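Local coordinates for Low temperature requirement C protein (Listeria monocytogenes, PDB 1Y9I), which probably acts as a phosphatidylglycerophosphatase of the PgpA family, a helical protein that binds calcium and magnesium ions close together, at residues 27-32 with 50-55; 33-38 with 149-154. All coordinates share one frame; numbering follows the deposited sequence.

Interaction 1 (27-32 with 50-55)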
ATOM      1  N   ASP A  27      16.934  20.724   6.540  1.00 27.60           N
ATOM      2  CA  ASP A  27      15.849  20.536   7.496  1.00 24.51           C
ATOM      3  C   ASP A  27      15.401  19.075   7.451  1.00 23.66           C
ATOM      4  O   ASP A  27      15.107  18.465   8.484  1.00 23.08           O
ATOM      5  CB  ASP A  27      14.668  21.458   7.168  1.00 28.17           C
ATOM      6  CG  ASP A  27      15.051  22.931   7.185  1.00 31.96           C
ATOM      7  OD1 ASP A  27      15.742  23.355   8.139  1.00 30.16           O
ATOM      8  OD2 ASP A  27      14.651  23.667   6.253  1.00 30.88           O
ATOM      9  N   ILE A  28      15.352  18.516   6.245  1.00 21.03           N
ATOM     10  CA  ILE A  28      14.947  17.128   6.088  1.00 20.88           C
ATOM     11  C   ILE A  28      16.064  16.209   6.576  1.00 20.46           C
ATOM     12  O   ILE A  28      15.803  15.186   7.210  1.00 20.02           O
ATOM     13  CB  ILE A  28      14.625  16.790   4.616  1.00 21.28           C
ATOM     14  CG1 ILE A  28      13.611  17.793   4.054  1.00 21.38           C
ATOM     15  CG2 ILE A  28      14.035  15.385   4.532  1.00 20.32           C
ATOM     16  CD1 ILE A  28      13.127  17.459   2.652  1.00 20.48           C
ATOM     17  N   ALA A  29      17.308  16.583   6.282  1.00 21.20           N
ATOM     18  CA  ALA A  29      18.468  15.794   6.698  1.00 20.80           C
ATOM     19  C   ALA A  29      18.507  15.641   8.216  1.00 21.61           C
ATOM     20  O   ALA A  29      18.874  14.581   8.730  1.00 20.74           O
ATOM     21  CB  ALA A  29      19.758  16.454   6.205  1.00 22.91           C
ATOM     22  N   GLU A  30      18.136  16.704   8.929  1.00 19.50           N
ATOM     23  CA  GLU A  30      18.108  16.684  10.388  1.00 20.39           C
ATOM     24  C   GLU A  30      17.119  15.633  10.893  1.00 19.85           C
ATOM     25  O   GLU A  30      17.322  15.030  11.951  1.00 18.69           O
ATOM     26  CB  GLU A  30      17.716  18.064  10.927  1.00 23.55           C
ATOM     27  CG  GLU A  30      18.829  19.097  10.854  1.00 30.25           C
ATOM     28  CD  GLU A  30      19.851  18.931  11.965  1.00 36.59           C
ATOM     29  OE1 GLU A  30      20.456  17.845  12.071  1.00 39.55           O
ATOM     30  OE2 GLU A  30      20.050  19.893  12.738  1.00 41.30           O
ATOM     31  N   LEU A  31      16.050  15.425  10.129  1.00 18.51           N
ATOM     32  CA  LEU A  31      15.028  14.441  10.476  1.00 17.82           C
ATOM     33  C   LEU A  31      15.597  13.041  10.299  1.00 15.54           C
ATOM     34  O   LEU A  31      15.332  12.144  11.095  1.00 17.75           O
ATOM     35  CB  LEU A  31      13.791  14.605   9.574  1.00 16.45           C
ATOM     36  CG  LEU A  31      12.970  15.898   9.678  1.00 17.02           C
ATOM     37  CD1 LEU A  31      11.766  15.835   8.713  1.00 16.03           C
ATOM     38  CD2 LEU A  31      12.485  16.080  11.102  1.00 19.49           C
ATOM     39  N   VAL A  32      16.362  12.851   9.231  1.00 17.55           N
ATOM     40  CA  VAL A  32      16.970  11.553   8.975  1.00 18.99           C
ATOM     41  C   VAL A  32      17.939  11.260  10.120  1.00 19.65           C
ATOM     42  O   VAL A  32      18.025  10.133  10.603  1.00 19.73           O
ATOM     43  CB  VAL A  32      17.740  11.553   7.642  1.00 18.11           C
ATOM     44  CG1 VAL A  32      18.462  10.222   7.457  1.00 18.13           C
ATOM     45  CG2 VAL A  32      16.775  11.804   6.483  1.00 17.99           C
ATOM     46  N   GLN A  50      23.038  13.475   1.837  1.00 26.58           N
ATOM     47  CA  GLN A  50      23.221  12.750   0.578  1.00 26.48           C
ATOM     48  C   GLN A  50      22.060  11.802   0.285  1.00 25.15           C
ATOM     49  O   GLN A  50      21.646  11.648  -0.861  1.00 24.74           O
ATOM     50  CB  GLN A  50      24.521  11.939   0.609  1.00 27.52           C
ATOM     51  CG  GLN A  50      25.796  12.767   0.639  1.00 31.01           C
ATOM     52  CD  GLN A  50      27.037  11.895   0.662  1.00 32.70           C
ATOM     53  OE1 GLN A  50      27.211  11.028  -0.195  1.00 34.88           O
ATOM     54  NE2 GLN A  50      27.905  12.119   1.643  1.00 35.04           N
ATOM     55  N   ASN A  51      21.551  11.148   1.320  1.00 23.52           N
ATOM     56  CA  ASN A  51      20.441  10.226   1.127  1.00 22.96           C
ATOM     57  C   ASN A  51      19.159  10.987   0.795  1.00 21.64           C
ATOM     58  O   ASN A  51      18.325  10.496   0.035  1.00 21.76           O
ATOM     59  CB  ASN A  51      20.257   9.344   2.366  1.00 21.68           C
ATOM     60  CG  ASN A  51      21.193   8.135   2.363  1.00 23.57           C
ATOM     61  OD1 ASN A  51      20.941   7.141   1.677  1.00 21.13           O
ATOM     62  ND2 ASN A  51      22.285   8.225   3.122  1.00 21.58           N
ATOM     63  N   VAL A  52      19.006  12.184   1.358  1.00 21.79           N
ATOM     64  CA  VAL A  52      17.826  12.999   1.065  1.00 21.00           C
ATOM     65  C   VAL A  52      17.887  13.379  -0.412  1.00 22.95           C
ATOM     66  O   VAL A  52      16.887  13.295  -1.129  1.00 21.41           O
ATOM     67  CB  VAL A  52      17.788  14.285   1.929  1.00 22.39           C
ATOM     68  CG1 VAL A  52      16.694  15.229   1.422  1.00 23.22           C
ATOM     69  CG2 VAL A  52      17.523  13.929   3.391  1.00 22.08           C
ATOM     70  N   GLU A  53      19.072  13.783  -0.869  1.00 23.80           N
ATOM     71  CA  GLU A  53      19.266  14.161  -2.265  1.00 26.06           C
ATOM     72  C   GLU A  53      18.883  13.014  -3.193  1.00 26.00           C
ATOM     73  O   GLU A  53      18.225  13.230  -4.213  1.00 26.58           O
ATOM     74  CB  GLU A  53      20.723  14.568  -2.519  1.00 27.33           C
ATOM     75  CG  GLU A  53      21.140  15.888  -1.876  1.00 29.32           C
ATOM     76  CD  GLU A  53      20.483  17.099  -2.526  1.00 31.37           C
ATOM     77  OE1 GLU A  53      19.743  16.917  -3.516  1.00 32.23           O
ATOM     78  OE2 GLU A  53      20.708  18.232  -2.047  1.00 29.94           O
ATOM     79  N   HIS A  54      19.293  11.798  -2.843  1.00 26.39           N
ATOM     80  CA  HIS A  54      18.975  10.628  -3.656  1.00 26.90           C
ATOM     81  C   HIS A  54      17.475  10.379  -3.758  1.00 26.84           C
ATOM     82  O   HIS A  54      16.977   9.986  -4.814  1.00 26.54           O
ATOM     83  CB  HIS A  54      19.655   9.377  -3.100  1.00 29.65           C
ATOM     84  CG  HIS A  54      21.077   9.215  -3.537  1.00 33.35           C
ATOM     85  ND1 HIS A  54      22.140   9.331  -2.669  1.00 35.33           N
ATOM     86  CD2 HIS A  54      21.610   8.928  -4.749  1.00 35.32           C
ATOM     87  CE1 HIS A  54      23.268   9.121  -3.327  1.00 36.46           C
ATOM     88  NE2 HIS A  54      22.973   8.874  -4.590  1.00 37.16           N
ATOM     89  N   VAL A  55      16.757  10.600  -2.663  1.00 24.31           N
ATOM     90  CA  VAL A  55      15.313  10.405  -2.665  1.00 23.32           C
ATOM     91  C   VAL A  55      14.637  11.419  -3.597  1.00 23.58           C
ATOM     92  O   VAL A  55      13.759  11.065  -4.389  1.00 22.45           O
ATOM     93  CB  VAL A  55      14.737  10.546  -1.230  1.00 23.97           C
ATOM     94  CG1 VAL A  55      13.215  10.521  -1.262  1.00 22.92           C
ATOM     95  CG2 VAL A  55      15.249   9.401  -0.355  1.00 20.37           C
TER

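Interaction 2 (33-38 with 149-154)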
ATOM      1  N   LEU A  33      18.665  12.284  10.555  1.00 21.75           N
ATOM      2  CA  LEU A  33      19.619  12.129  11.652  1.00 21.37           C
ATOM      3  C   LEU A  33      18.849  11.709  12.907  1.00 23.23           C
ATOM      4  O   LEU A  33      19.257  10.798  13.630  1.00 22.09           O
ATOM      5  CB  LEU A  33      20.355  13.452  11.899  1.00 24.52           C
ATOM      6  CG  LEU A  33      21.462  13.452  12.960  1.00 23.80           C
ATOM      7  CD1 LEU A  33      22.579  12.511  12.536  1.00 24.59           C
ATOM      8  CD2 LEU A  33      21.998  14.866  13.137  1.00 28.12           C
ATOM      9  N   PHE A  34      17.720  12.374  13.144  1.00 23.59           N
ATOM     10  CA  PHE A  34      16.863  12.093  14.296  1.00 24.71           C
ATOM     11  C   PHE A  34      16.382  10.638  14.289  1.00 23.49           C
ATOM     12  O   PHE A  34      16.282   9.993  15.334  1.00 23.05           O
ATOM     13  CB  PHE A  34      15.650  13.027  14.260  1.00 27.73           C
ATOM     14  CG  PHE A  34      14.666  12.789  15.368  1.00 30.96           C
ATOM     15  CD1 PHE A  34      14.898  13.293  16.645  1.00 32.97           C
ATOM     16  CD2 PHE A  34      13.508  12.061  15.134  1.00 31.77           C
ATOM     17  CE1 PHE A  34      13.987  13.072  17.675  1.00 35.55           C
ATOM     18  CE2 PHE A  34      12.591  11.832  16.156  1.00 33.95           C
ATOM     19  CZ  PHE A  34      12.832  12.341  17.429  1.00 34.97           C
ATOM     20  N   LEU A  35      16.081  10.131  13.098  1.00 21.06           N
ATOM     21  CA  LEU A  35      15.597   8.762  12.944  1.00 20.93           C
ATOM     22  C   LEU A  35      16.650   7.661  13.043  1.00 23.29           C
ATOM     23  O   LEU A  35      16.355   6.562  13.519  1.00 24.50           O
ATOM     24  CB  LEU A  35      14.907   8.607  11.594  1.00 19.44           C
ATOM     25  CG  LEU A  35      13.606   9.368  11.357  1.00 19.30           C
ATOM     26  CD1 LEU A  35      13.159   9.157   9.916  1.00 18.30           C
ATOM     27  CD2 LEU A  35      12.545   8.869  12.321  1.00 20.95           C
ATOM     28  N   GLN A  36      17.866   7.944  12.586  1.00 22.66           N
ATOM     29  CA  GLN A  36      18.912   6.927  12.563  1.00 23.84           C
ATOM     30  C   GLN A  36      20.085   7.053  13.533  1.00 24.63           C
ATOM     31  O   GLN A  36      20.836   6.095  13.706  1.00 23.08           O
ATOM     32  CB  GLN A  36      19.467   6.816  11.139  1.00 24.84           C
ATOM     33  CG  GLN A  36      18.513   6.171  10.148  1.00 27.51           C
ATOM     34  CD  GLN A  36      18.500   4.660  10.266  1.00 29.04           C
ATOM     35  OE1 GLN A  36      18.459   4.115  11.366  1.00 32.17           O
ATOM     36  NE2 GLN A  36      18.529   3.975   9.127  1.00 30.21           N
ATOM     37  N   GLN A  37      20.242   8.212  14.160  1.00 26.82           N
ATOM     38  CA  GLN A  37      21.361   8.441  15.073  1.00 31.47           C
ATOM     39  C   GLN A  37      21.495   7.431  16.208  1.00 32.88           C
ATOM     40  O   GLN A  37      22.607   7.060  16.583  1.00 32.46           O
ATOM     41  CB  GLN A  37      21.283   9.848  15.667  1.00 33.30           C
ATOM     42  CG  GLN A  37      20.060  10.087  16.528  1.00 37.40           C
ATOM     43  CD  GLN A  37      20.116  11.419  17.243  1.00 41.29           C
ATOM     44  OE1 GLN A  37      20.269  12.467  16.615  1.00 42.52           O
ATOM     45  NE2 GLN A  37      19.994  11.385  18.567  1.00 44.21           N
ATOM     46  N   LYS A  38      20.366   6.990  16.750  1.00 35.02           N
ATOM     47  CA  LYS A  38      20.365   6.035  17.854  1.00 36.84           C
ATOM     48  C   LYS A  38      20.860   4.653  17.437  1.00 36.85           C
ATOM     49  O   LYS A  38      21.381   3.898  18.261  1.00 36.25           O
ATOM     50  CB  LYS A  38      18.950   5.919  18.439  1.00 39.23           C
ATOM     51  CG  LYS A  38      18.830   4.982  19.636  1.00 42.52           C
ATOM     52  CD  LYS A  38      19.579   5.516  20.851  1.00 46.42           C
ATOM     53  CE  LYS A  38      19.490   4.554  22.031  1.00 47.37           C
ATOM     54  NZ  LYS A  38      18.080   4.287  22.432  1.00 48.16           N
ATOM     55  N   ALA A 149       7.809  11.761   5.025  1.00 15.78           N
ATOM     56  CA  ALA A 149       8.023  10.613   4.146  1.00 15.41           C
ATOM     57  C   ALA A 149       9.391  10.645   3.464  1.00 13.78           C
ATOM     58  O   ALA A 149      10.032   9.606   3.294  1.00 13.90           O
ATOM     59  CB  ALA A 149       6.924  10.545   3.101  1.00 14.88           C
ATOM     60  N   ILE A 150       9.829  11.827   3.050  1.00 14.52           N
ATOM     61  CA  ILE A 150      11.137  11.942   2.413  1.00 14.42           C
ATOM     62  C   ILE A 150      12.205  11.549   3.440  1.00 13.97           C
ATOM     63  O   ILE A 150      13.169  10.865   3.111  1.00 15.51           O
ATOM     64  CB  ILE A 150      11.401  13.383   1.911  1.00 14.72           C
ATOM     65  CG1 ILE A 150      10.519  13.678   0.693  1.00 14.08           C
ATOM     66  CG2 ILE A 150      12.874  13.546   1.517  1.00 14.26           C
ATOM     67  CD1 ILE A 150      10.470  15.147   0.291  1.00 13.12           C
ATOM     68  N   ALA A 151      12.015  11.975   4.686  1.00 14.79           N
ATOM     69  CA  ALA A 151      12.958  11.643   5.757  1.00 13.87           C
ATOM     70  C   ALA A 151      13.002  10.131   5.992  1.00 15.36           C
ATOM     71  O   ALA A 151      14.080   9.534   6.107  1.00 14.51           O
ATOM     72  CB  ALA A 151      12.559  12.366   7.047  1.00 13.10           C
ATOM     73  N   ALA A 152      11.827   9.516   6.066  1.00 14.77           N
ATOM     74  CA  ALA A 152      11.726   8.080   6.289  1.00 13.73           C
ATOM     75  C   ALA A 152      12.318   7.295   5.123  1.00 14.81           C
ATOM     76  O   ALA A 152      12.976   6.275   5.323  1.00 14.78           O
ATOM     77  CB  ALA A 152      10.265   7.682   6.503  1.00 14.61           C
ATOM     78  N   ALA A 153      12.069   7.758   3.903  1.00 14.54           N
ATOM     79  CA  ALA A 153      12.605   7.083   2.730  1.00 14.97           C
ATOM     80  C   ALA A 153      14.128   7.188   2.749  1.00 17.86           C
ATOM     81  O   ALA A 153      14.829   6.210   2.466  1.00 18.00           O
ATOM     82  CB  ALA A 153      12.044   7.709   1.452  1.00 17.05           C
ATOM     83  N   ALA A 154      14.629   8.378   3.080  1.00 15.78           N
ATOM     84  CA  ALA A 154      16.063   8.625   3.144  1.00 17.06           C
ATOM     85  C   ALA A 154      16.690   7.762   4.238  1.00 17.04           C
ATOM     86  O   ALA A 154      17.787   7.235   4.061  1.00 18.45           O
ATOM     87  CB  ALA A 154      16.335  10.114   3.414  1.00 15.98           C
TER

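Interaction 1 (27-32 with 50-55)
Val52 of helix 45-56 meets Ile28, Ala29 and Val32, which lie along one flank of helix 25-36. Just before it in the sequence, Asn51 uses its amide elsewhere: OD1 accepts a hydrogen bond from Arg157 NH1 and ND2 donates to Ile47 O one turn back. Val52 then sends its two methyls separate ways. With CG1 anti to the backbone N (chi1 170°), CG2 lies beside that N and wedges against helix 25-36. There it is 3.8 Å from Val32 CG2. Ile28 CG2 is 3.9 Å from the same Val52 CG2. The small Ala29 lets that methyl reach the helix backbone itself, with Val52 CG2 3.9 Å from Ala29 CA. Val52 CG1 leans to the Ile28 side, 4.1 Å from Ile28 CG2. Further on, Glu53 turns to a salt bridge with Arg15, His54 packs on Arg157, and Val55 reaches Tyr109. With one valine doing the touching, the contact is small and wholly apolar. The axes of the two segments approach to 9.3 Å and run at 114° to each other, a steep crossing of two helices consecutive in the chain, joined by residues 37-44, as in an all-alpha helical bundle.

Interaction 2 (33-38 with 149-154)
The flat group at this contact is the peptide joining Ala151 to Ala152, and Leu35 covers one of its faces. Leu35 CD1 stands above the peptide plane, 3.9 Å from Ala151 O, 4.1 Å from Ala151 C and 4.0 Å from Ala152 CA, so a methyl rests on the carbonyl group and not in front of it. Val32 CG2, one turn earlier on helix 25-36, comes up to the same oxygen. The Leu35 chain is extended beyond its first bond: CG lies beside the backbone N (chi1 -67°), and CD1 is anti to CA (chi2 175°), which carries that branch outward to the neighbouring helix. Ala151 points its CB toward segment 33-38 and meets Leu35 CD1 at 4.3 Å, whereas the CB of Ala152 is directed away, leaving its CA to make the contact. This is leucine-on-alanine packing in the helical bundle of a PgpA-family protein, where the small side chains of the alanine-rich helix 143-160 let Leu35 approach its backbone. The same helix carries Asp144 and Asp145, ligands of the magnesium ion, but the Ala152 side chain is about 14 Å from that metal. Leu35 also packs on Asn116 of helix 114-123, and beside it the Gln36 amide supplies a polar link to helix 143-160 just beyond segment 149-154, with NE2 hydrogen-bonded to Ala155 O.

Overall arrangement
Interactions 1 and 2 share helix 25-36, which meets helix 45-56 in interaction 1 and helix 143-160 in interaction 2. Both are buried, lie on the same side of the chain's centre, and have centres about 7 Å apart. Their chemistry differs: interaction 1 is mostly methyls of beta-branched side chains against one another, while in interaction 2 a leucine methyl rests on a peptide between alanines. The two are continuous. Val32 CG2 lies 3.5 Å from Ala154 CB, Leu31 CB is 3.6 Å from Ala151 CB, and Val55 CG2 approaches Ala154 N at 3.6 Å, so all three helices pack together in one apolar core. Neither contact is touched by another subunit.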